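Local atomic coordinates of apical membrane antigen 1 (Babesia divergens, PDB entry 4APM), a protein that probably takes part in host-cell invasion by the parasite, as a calcium-binding surface antigen of the apicomplexan moving junction. Residues Pro52-Val57 with His201-Ser206; Asn124-Cys129 with Phe150-Lys155; Ile29-Gly34 with Pro165-Arg170. All blocks are in the same frame, centred on the assembly; numbering follows the deposited sequence.

Overall arrangement
The three contacts illustrate how one chain, the domain I-III part of the antigen, is held together by different chemistry at different depths. Contact 1, about 9 Å from the chain centre, is wholly buried and joins an outer strand to its sheet neighbour by backbone bonds. Contact 2, about 16 Å out, places a helix against the next strand of that sheet; apolar side chains and a disulfide cysteine do the work there. Contacts 1 and 2 meet where strands 202-205 and 150-153 pair, Y203 O with Y152 N. Contact 3 is partly buried and joins two loops through a glutamine amide. It meets contact 1 where K56 NZ bonds to Q167 OE1, while contacts 2 and 3 do not touch.

Contact 1: Pro52-Val57 with His201-Ser206; sequences PVMGKV and HLYYGS
V53 and Y204 exchange two backbone hydrogen bonds, the centre of a short antiparallel ladder. V53 N gives to Y204 O at 2.9 Å. In return, Y204 N gives to V53 O at 3.1 Å. One further bond, G55 N to L202 O at 2.8 Å, closes the pairing where the chain makes a type II turn from V53 to K56. G55, with its positive phi, occupies the third position of that turn. M54 and Y203 form the adjacent non-hydrogen-bonded pair.

Aromatic contacts develop on both faces of the ladder. On the face of V53 and Y204, the extended K56 chain runs across the tyrosine ring. Its CG lies anti to the backbone N (chi1 172°), and CE comes over the middle of the ring, 3.7 Å from the centroid, a CH-pi contact. K56 NZ sits off-centre at 4.3 Å from the same centroid, in cation-pi range, and is also gripped by Q167 OE1 and the carbonyls of I29 and Y30. On the other face, M54 lies alongside Y203 with CG 3.4 Å from the tyrosine CE2. The bend at chi3 (80°) turns the methyl toward Y203 OH, and SD makes an oblique Met-aromatic contact. P52 CB approaches the edge of this ring, 3.9 Å from Y203 CD2.

Strand 202-205 is flanked on its other side by strand 150-153, so that strand 53-54 forms an outer border of the antiparallel sheet, while F257 of helix 249-257 packs on V53 and K56.

Contact 2: Asn124-Cys129 with Phe150-Lys155; sequences NDVANC and FVYDAK. With ACT (acetate ion), chain C.
Y152 stands between the first turn of helix 125-134 and its own strand, so that one ring face is turned to the start of the helix. The backbone atoms V126 N and D125 O lie over this face. V126 CG2 comes within 3.7 Å of Y152 CD2, the two side chains crossing at a slant. At the phenolic end, D125 CB lies 3.3 Å from Y152 OH. The aspartate carboxylate is turned 44° from the ring plane.

F150, two residues earlier on the same side of the strand, carries its ring to the next turn of the helix. Its CG is placed between the backbone N and the carbonyl carbon (chi1 75°), which turns one face of the ring to the C129 backbone, with the C129 carbonyl carbon over that face. C129 SG, anti to its own backbone N, is carried toward the strand and reaches F150 CD2 at 3.4 Å, an oblique sulfur-aromatic contact. The same SG is 4.0 Å from Y152 CB, and thus touches both F150 and Y152.

The helix begins with N124 as N-cap, its OD1 accepting from A127 N at 2.9 Å. An acetate, probably from the crystallisation liquor, takes a weak hydrogen bond from V126 N.

The disulfide from C129 to C159 ties the helix to strand 158-161, the partner of strand 150-153 on one side; strand 202-205 is its partner on the other, and helix 113-118 packs against D125 and Y152.

Contact 3: Ile29-Gly34 with Pro165-Arg170; sequences IYVDLG and PMQYNR
Q167 plugs its amide into the backbone of D32 like an additional peptide group. From CB, which leaves its backbone toward segment 29-34, CG continues anti to the carbonyl carbon (chi1 -60°) and packs against Y204 OH. The extended chain brings CD within 3.6 Å of D32 O. OE1 then accepts from D32 N at 2.9 Å in an almost straight bond (172°), and also lies 3.5 Å from V31 CA. NE2 serves two carbonyls: D32 O at 2.7 Å, approached from above the carbonyl plane though within the amide's own plane, and P165 O of its own loop, also at 2.7 Å. Both hydrogens of the amide are therefore used, which fixes its rotation. The nearby K56 ammonium would probably polarise it.

Apolar side chains flank this clasp. L33 slides past the glutamine in the opposite direction, its CD2 3.5 Å from NE2, and V31 CG2 rests on Y168 CB at 3.7 Å, the two side chains at about a right angle.

The 29-34 loop, between helix 21-24 and strand 35-39, is thereby joined to the loop after strand 158-161; F257 of helix 249-257 stacks edge-to-face with Y30, and strand 191-195 packs on Y30 and Y168.

Contact 1: Pro52-Val57 with His201-Ser206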
loop_
_atom_site.group_PDB
_atom_site.type_symbol
_atom_site.label_atom_id
_atom_site.label_comp_id
_atom_site.label_asym_id
_atom_site.label_seq_id
_atom_site.Cartn_x
_atom_site.Cartn_y
_atom_site.Cartn_z
ATOM N N PRO A 52 -5.224 -2.010 6.282
ATOM C CA PRO A 52 -5.166 -0.573 6.513
ATOM C C PRO A 52 -4.247 0.059 5.460
ATOM O O PRO A 52 -3.436 -0.649 4.840
ATOM C CB PRO A 52 -4.535 -0.480 7.912
ATOM C CG PRO A 52 -3.820 -1.819 8.137
ATOM C CD PRO A 52 -4.121 -2.718 6.969
ATOM N N VAL A 53 -4.465 1.335 5.166
ATOM C CA VAL A 53 -3.713 2.056 4.146
ATOM C C VAL A 53 -2.883 3.175 4.826
ATOM O O VAL A 53 -3.439 4.150 5.334
ATOM C CB VAL A 53 -4.685 2.671 3.106
ATOM C CG1 VAL A 53 -3.923 3.352 1.995
ATOM C CG2 VAL A 53 -5.624 1.591 2.531
ATOM N N MET A 54 -1.568 3.010 4.891
ATOM C CA MET A 54 -0.734 3.987 5.598
ATOM C C MET A 54 -0.652 5.299 4.801
ATOM O O MET A 54 -0.591 5.295 3.564
ATOM C CB MET A 54 0.671 3.449 5.836
ATOM C CG MET A 54 0.742 2.260 6.757
ATOM S SD MET A 54 2.443 1.707 6.989
ATOM C CE MET A 54 3.072 2.871 8.212
ATOM N N GLY A 55 -0.686 6.419 5.509
ATOM C CA GLY A 55 -0.507 7.698 4.854
ATOM C C GLY A 55 -1.702 8.197 4.060
ATOM O O GLY A 55 -1.618 9.252 3.425
ATOM N N LYS A 56 -2.816 7.470 4.072
ATOM C CA LYS A 56 -3.994 7.970 3.373
ATOM C C LYS A 56 -4.660 9.043 4.192
ATOM O O LYS A 56 -5.105 8.782 5.319
ATOM C CB LYS A 56 -5.002 6.853 3.064
ATOM C CG LYS A 56 -6.337 7.352 2.508
ATOM C CD LYS A 56 -7.132 6.208 1.900
ATOM C CE LYS A 56 -8.584 6.586 1.649
ATOM N NZ LYS A 56 -9.237 5.510 0.829
ATOM N N VAL A 57 -4.698 10.255 3.641
ATOM C CA VAL A 57 -5.483 11.331 4.193
ATOM C C VAL A 57 -6.496 11.780 3.153
ATOM O O VAL A 57 -6.344 11.516 1.952
ATOM C CB VAL A 57 -4.623 12.554 4.631
ATOM C CG1 VAL A 57 -3.577 12.168 5.661
ATOM C CG2 VAL A 57 -3.996 13.275 3.440
ATOM N N HIS A 201 2.029 7.968 9.329
ATOM C CA HIS A 201 1.802 7.268 10.591
ATOM C C HIS A 201 0.311 7.122 10.803
ATOM O O HIS A 201 -0.127 6.550 11.791
ATOM C CB HIS A 201 2.445 8.061 11.766
ATOM C CG HIS A 201 1.974 9.517 11.861
ATOM N ND1 HIS A 201 2.418 10.485 11.027
ATOM C CD2 HIS A 201 1.050 10.135 12.718
ATOM C CE1 HIS A 201 1.808 11.661 11.330
ATOM N NE2 HIS A 201 0.973 11.446 12.358
ATOM N N LEU A 202 -0.470 7.658 9.870
ATOM C CA LEU A 202 -1.918 7.486 9.853
ATOM C C LEU A 202 -2.307 6.234 9.066
ATOM O O LEU A 202 -1.703 5.915 8.025
ATOM C CB LEU A 202 -2.595 8.721 9.250
ATOM C CG LEU A 202 -3.071 9.864 10.161
ATOM C CD1 LEU A 202 -2.137 10.163 11.336
ATOM C CD2 LEU A 202 -3.371 11.135 9.380
ATOM N N TYR A 203 -3.319 5.518 9.572
ATOM C CA TYR A 203 -3.846 4.326 8.915
ATOM C C TYR A 203 -5.334 4.514 8.677
ATOM O O TYR A 203 -6.106 4.560 9.630
ATOM C CB TYR A 203 -3.678 3.114 9.817
ATOM C CG TYR A 203 -2.260 2.746 10.116
ATOM C CD1 TYR A 203 -1.491 3.498 11.006
ATOM C CD2 TYR A 203 -1.693 1.621 9.527
ATOM C CE1 TYR A 203 -0.200 3.161 11.265
ATOM C CE2 TYR A 203 -0.412 1.248 9.811
ATOM C CZ TYR A 203 0.328 2.026 10.688
ATOM O OH TYR A 203 1.618 1.660 10.939
ATOM N N TYR A 204 -5.730 4.625 7.416
ATOM C CA TYR A 204 -7.152 4.638 7.036
ATOM C C TYR A 204 -7.600 3.203 6.776
ATOM O O TYR A 204 -6.946 2.455 6.051
ATOM C CB TYR A 204 -7.340 5.467 5.763
ATOM C CG TYR A 204 -8.785 5.723 5.359
ATOM C CD1 TYR A 204 -9.525 4.758 4.670
ATOM C CD2 TYR A 204 -9.393 6.943 5.631
ATOM C CE1 TYR A 204 -10.841 5.008 4.282
ATOM C CE2 TYR A 204 -10.715 7.197 5.272
ATOM C CZ TYR A 204 -11.432 6.224 4.601
ATOM O OH TYR A 204 -12.714 6.462 4.231
ATOM N N GLY A 205 -8.736 2.812 7.324
ATOM C CA GLY A 205 -9.213 1.477 7.034
ATOM C C GLY A 205 -10.671 1.302 7.325
ATOM O O GLY A 205 -11.358 2.239 7.757
ATOM N N SER A 206 -11.125 0.068 7.144
ATOM C CA SER A 206 -12.487 -0.279 7.357
ATOM C C SER A 206 -12.521 -1.228 8.535
ATOM O O SER A 206 -11.502 -1.767 8.924
ATOM C CB SER A 206 -13.027 -0.987 6.106
ATOM O OG SER A 206 -12.827 -2.379 6.217
#

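Contact 2: Asn124-Cys129 with Phe150-Lys155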
loop_
_atom_site.group_PDB
_atom_site.type_symbol
_atom_site.label_atom_id
_atom_site.label_comp_id
_atom_site.label_asym_id
_atom_site.label_seq_id
_atom_site.Cartn_x
_atom_site.Cartn_y
_atom_site.Cartn_z
ATOM N N ASN A 124 -3.214 -5.684 17.988
ATOM C CA ASN A 124 -2.440 -4.449 17.956
ATOM C C ASN A 124 -3.347 -3.242 17.856
ATOM O O ASN A 124 -4.573 -3.390 17.747
ATOM C CB ASN A 124 -1.355 -4.441 16.876
ATOM C CG ASN A 124 -1.886 -4.741 15.492
ATOM O OD1 ASN A 124 -2.927 -4.222 15.075
ATOM N ND2 ASN A 124 -1.119 -5.534 14.733
ATOM N N ASP A 125 -2.766 -2.051 17.951
ATOM C CA ASP A 125 -3.560 -0.827 17.994
ATOM C C ASP A 125 -4.434 -0.598 16.738
ATOM O O ASP A 125 -5.621 -0.228 16.841
ATOM C CB ASP A 125 -2.667 0.370 18.265
ATOM C CG ASP A 125 -1.930 0.263 19.611
ATOM O OD1 ASP A 125 -2.472 -0.361 20.556
ATOM O OD2 ASP A 125 -0.785 0.758 19.704
ATOM N N VAL A 126 -3.854 -0.821 15.566
ATOM C CA VAL A 126 -4.591 -0.684 14.346
ATOM C C VAL A 126 -5.749 -1.688 14.317
ATOM O O VAL A 126 -6.881 -1.311 14.037
ATOM C CB VAL A 126 -3.683 -0.840 13.098
ATOM C CG1 VAL A 126 -4.525 -0.985 11.839
ATOM C CG2 VAL A 126 -2.715 0.347 12.999
ATOM N N ALA A 127 -5.485 -2.934 14.695
ATOM C CA ALA A 127 -6.558 -3.933 14.775
ATOM C C ALA A 127 -7.624 -3.548 15.819
ATOM O O ALA A 127 -8.811 -3.632 15.561
ATOM C CB ALA A 127 -5.995 -5.314 15.059
ATOM N N ASN A 128 -7.201 -3.042 16.969
ATOM C CA ASN A 128 -8.167 -2.645 17.964
ATOM C C ASN A 128 -9.100 -1.537 17.438
ATOM O O ASN A 128 -10.318 -1.570 17.664
ATOM C CB ASN A 128 -7.473 -2.211 19.262
ATOM C CG ASN A 128 -6.829 -3.356 19.978
ATOM O OD1 ASN A 128 -6.984 -4.534 19.577
ATOM N ND2 ASN A 128 -6.081 -3.038 21.065
ATOM N N CYS A 129 -8.512 -0.580 16.728
ATOM C CA CYS A 129 -9.238 0.534 16.197
ATOM C C CYS A 129 -10.288 0.045 15.175
ATOM O O CYS A 129 -11.443 0.483 15.192
ATOM C CB CYS A 129 -8.250 1.560 15.599
ATOM S SG CYS A 129 -8.994 3.142 15.119
ATOM N N PHE A 150 -12.425 3.993 10.022
ATOM C CA PHE A 150 -11.570 4.560 11.058
ATOM C C PHE A 150 -10.272 5.154 10.457
ATOM O O PHE A 150 -9.907 4.863 9.327
ATOM C CB PHE A 150 -11.228 3.479 12.067
ATOM C CG PHE A 150 -10.196 2.497 11.571
ATOM C CD1 PHE A 150 -10.586 1.362 10.862
ATOM C CD2 PHE A 150 -8.825 2.732 11.771
ATOM C CE1 PHE A 150 -9.652 0.457 10.406
ATOM C CE2 PHE A 150 -7.885 1.842 11.290
ATOM C CZ PHE A 150 -8.300 0.697 10.616
ATOM N N VAL A 151 -9.583 6.001 11.210
ATOM C CA VAL A 151 -8.213 6.373 10.881
ATOM C C VAL A 151 -7.479 6.248 12.183
ATOM O O VAL A 151 -7.939 6.772 13.191
ATOM C CB VAL A 151 -8.134 7.833 10.415
ATOM C CG1 VAL A 151 -6.675 8.224 10.154
ATOM C CG2 VAL A 151 -9.002 8.054 9.162
ATOM N N TYR A 152 -6.436 5.433 12.230
ATOM C CA TYR A 152 -5.687 5.328 13.463
ATOM C C TYR A 152 -4.422 6.183 13.318
ATOM O O TYR A 152 -3.670 6.015 12.361
ATOM C CB TYR A 152 -5.312 3.871 13.789
ATOM C CG TYR A 152 -4.413 3.769 15.021
ATOM C CD1 TYR A 152 -4.908 4.037 16.295
ATOM C CD2 TYR A 152 -3.066 3.504 14.899
ATOM C CE1 TYR A 152 -4.115 3.950 17.415
ATOM C CE2 TYR A 152 -2.265 3.394 16.015
ATOM C CZ TYR A 152 -2.797 3.622 17.271
ATOM O OH TYR A 152 -1.972 3.569 18.379
ATOM N N ASP A 153 -4.208 7.098 14.263
ATOM C CA ASP A 153 -2.969 7.913 14.366
ATOM C C ASP A 153 -1.916 7.249 15.278
ATOM O O ASP A 153 -2.008 7.329 16.493
ATOM C CB ASP A 153 -3.330 9.287 14.926
ATOM C CG ASP A 153 -2.145 10.263 14.952
ATOM O OD1 ASP A 153 -0.962 9.818 14.936
ATOM O OD2 ASP A 153 -2.423 11.484 15.020
ATOM N N ALA A 154 -0.900 6.633 14.696
ATOM C CA ALA A 154 0.084 5.902 15.476
ATOM C C ALA A 154 1.037 6.829 16.261
ATOM O O ALA A 154 1.688 6.400 17.216
ATOM C CB ALA A 154 0.869 4.954 14.574
ATOM N N LYS A 155 1.112 8.092 15.855
ATOM C CA LYS A 155 1.983 9.056 16.521
ATOM C C LYS A 155 1.301 9.538 17.796
ATOM O O LYS A 155 1.899 9.529 18.864
ATOM C CB LYS A 155 2.279 10.241 15.586
ATOM C CG LYS A 155 3.544 11.042 15.890
ATOM C CD LYS A 155 3.643 12.265 14.980
ATOM C CE LYS A 155 4.826 13.158 15.355
ATOM N NZ LYS A 155 4.557 14.619 15.123
HETATM C C ACT C . 0.490 -0.296 15.004
HETATM O O ACT C . 1.559 -0.771 14.542
HETATM O OXT ACT C . -0.529 -0.998 15.289
HETATM C CH3 ACT C . 0.457 1.183 15.225
#

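Contact 3: Ile29-Gly34 with Pro165-Arg170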
loop_
_atom_site.group_PDB
_atom_site.type_symbol
_atom_site.label_atom_id
_atom_site.label_comp_id
_atom_site.label_asym_id
_atom_site.label_seq_id
_atom_site.Cartn_x
_atom_site.Cartn_y
_atom_site.Cartn_z
ATOM N N ILE A 29 -8.461 1.096 -2.848
ATOM C CA ILE A 29 -7.352 1.532 -1.984
ATOM C C ILE A 29 -7.355 3.053 -1.989
ATOM O O ILE A 29 -7.554 3.695 -0.965
ATOM C CB ILE A 29 -5.982 0.965 -2.492
ATOM C CG1 ILE A 29 -6.013 -0.573 -2.390
ATOM C CG2 ILE A 29 -4.824 1.532 -1.668
ATOM C CD1 ILE A 29 -4.850 -1.289 -3.031
ATOM N N TYR A 30 -7.211 3.613 -3.171
ATOM C CA TYR A 30 -7.439 5.033 -3.382
ATOM C C TYR A 30 -8.800 5.460 -2.812
ATOM O O TYR A 30 -8.871 6.285 -1.871
ATOM C CB TYR A 30 -7.362 5.347 -4.880
ATOM C CG TYR A 30 -7.431 6.810 -5.178
ATOM C CD1 TYR A 30 -6.455 7.674 -4.692
ATOM C CD2 TYR A 30 -8.491 7.347 -5.927
ATOM C CE1 TYR A 30 -6.513 9.023 -4.943
ATOM C CE2 TYR A 30 -8.547 8.694 -6.207
ATOM C CZ TYR A 30 -7.535 9.519 -5.721
ATOM O OH TYR A 30 -7.568 10.871 -5.947
ATOM N N VAL A 31 -9.871 4.868 -3.360
ATOM C CA VAL A 31 -11.223 5.018 -2.796
ATOM C C VAL A 31 -11.799 3.642 -2.504
ATOM O O VAL A 31 -11.900 2.774 -3.405
ATOM C CB VAL A 31 -12.186 5.752 -3.769
ATOM C CG1 VAL A 31 -13.631 5.707 -3.245
ATOM C CG2 VAL A 31 -11.706 7.181 -4.027
ATOM N N ASP A 32 -12.116 3.416 -1.229
ATOM C CA ASP A 32 -12.635 2.128 -0.797
ATOM C C ASP A 32 -14.124 2.276 -0.420
ATOM O O ASP A 32 -14.485 2.948 0.574
ATOM C CB ASP A 32 -11.799 1.535 0.353
ATOM C CG ASP A 32 -12.403 0.249 0.920
ATOM O OD1 ASP A 32 -13.421 -0.229 0.361
ATOM O OD2 ASP A 32 -11.853 -0.314 1.915
ATOM N N LEU A 33 -14.962 1.757 -1.314
ATOM C CA LEU A 33 -16.400 1.741 -1.142
ATOM C C LEU A 33 -16.907 0.364 -1.562
ATOM O O LEU A 33 -17.914 0.258 -2.230
ATOM C CB LEU A 33 -17.059 2.816 -2.034
ATOM C CG LEU A 33 -16.772 4.266 -1.641
ATOM C CD1 LEU A 33 -17.346 5.289 -2.646
ATOM C CD2 LEU A 33 -17.277 4.516 -0.220
ATOM N N GLY A 34 -16.199 -0.677 -1.163
ATOM C CA GLY A 34 -16.341 -1.974 -1.770
ATOM C C GLY A 34 -17.528 -2.745 -1.254
ATOM O O GLY A 34 -17.859 -3.794 -1.796
ATOM N N PRO A 165 -18.272 7.747 4.794
ATOM C CA PRO A 165 -17.309 7.004 3.996
ATOM C C PRO A 165 -16.830 7.789 2.766
ATOM O O PRO A 165 -16.003 7.278 1.999
ATOM C CB PRO A 165 -18.093 5.773 3.575
ATOM C CG PRO A 165 -19.507 6.273 3.446
ATOM C CD PRO A 165 -19.666 7.356 4.482
ATOM N N MET A 166 -17.326 9.014 2.584
ATOM C CA MET A 166 -16.880 9.841 1.452
ATOM C C MET A 166 -15.369 10.041 1.414
ATOM O O MET A 166 -14.729 10.295 2.433
ATOM C CB MET A 166 -17.599 11.189 1.441
ATOM C CG MET A 166 -19.042 11.090 0.945
ATOM S SD MET A 166 -19.832 12.696 0.655
ATOM C CE MET A 166 -18.770 13.363 -0.634
ATOM N N GLN A 167 -14.798 9.932 0.226
ATOM C CA GLN A 167 -13.359 9.997 0.093
ATOM C C GLN A 167 -12.989 10.826 -1.107
ATOM O O GLN A 167 -11.976 11.496 -1.114
ATOM C CB GLN A 167 -12.774 8.585 -0.028
ATOM C CG GLN A 167 -13.081 7.723 1.191
ATOM C CD GLN A 167 -13.025 6.247 0.901
ATOM O OE1 GLN A 167 -11.953 5.698 0.608
ATOM N NE2 GLN A 167 -14.174 5.573 1.029
ATOM N N TYR A 168 -13.844 10.807 -2.110
ATOM C CA TYR A 168 -13.576 11.522 -3.350
ATOM C C TYR A 168 -14.835 12.194 -3.888
ATOM O O TYR A 168 -15.862 11.545 -4.073
ATOM C CB TYR A 168 -13.020 10.568 -4.395
ATOM C CG TYR A 168 -12.643 11.253 -5.681
ATOM C CD1 TYR A 168 -11.405 11.859 -5.832
ATOM C CD2 TYR A 168 -13.551 11.333 -6.735
ATOM C CE1 TYR A 168 -11.052 12.463 -7.015
ATOM C CE2 TYR A 168 -13.221 11.963 -7.911
ATOM C CZ TYR A 168 -11.974 12.517 -8.052
ATOM O OH TYR A 168 -11.651 13.120 -9.242
ATOM N N ASN A 169 -14.746 13.490 -4.150
ATOM C CA ASN A 169 -15.883 14.239 -4.672
ATOM C C ASN A 169 -15.400 15.511 -5.361
ATOM O O ASN A 169 -14.920 16.428 -4.704
ATOM C CB ASN A 169 -16.880 14.560 -3.543
ATOM C CG ASN A 169 -18.184 15.165 -4.057
ATOM O OD1 ASN A 169 -18.535 15.020 -5.226
ATOM N ND2 ASN A 169 -18.888 15.870 -3.188
ATOM N N ARG A 170 -15.488 15.522 -6.690
ATOM C CA ARG A 170 -14.890 16.567 -7.539
ATOM C C ARG A 170 -13.562 17.115 -6.992
ATOM O O ARG A 170 -12.479 16.554 -7.234
ATOM C CB ARG A 170 -15.894 17.702 -7.791
ATOM C CG ARG A 170 -17.216 17.239 -8.392
ATOM C CD ARG A 170 -18.316 18.297 -8.297
ATOM N NE ARG A 170 -18.141 19.409 -9.240
ATOM C CZ ARG A 170 -18.594 19.421 -10.500
ATOM N NH1 ARG A 170 -19.241 18.372 -11.002
ATOM N NH2 ARG A 170 -18.387 20.482 -11.271
#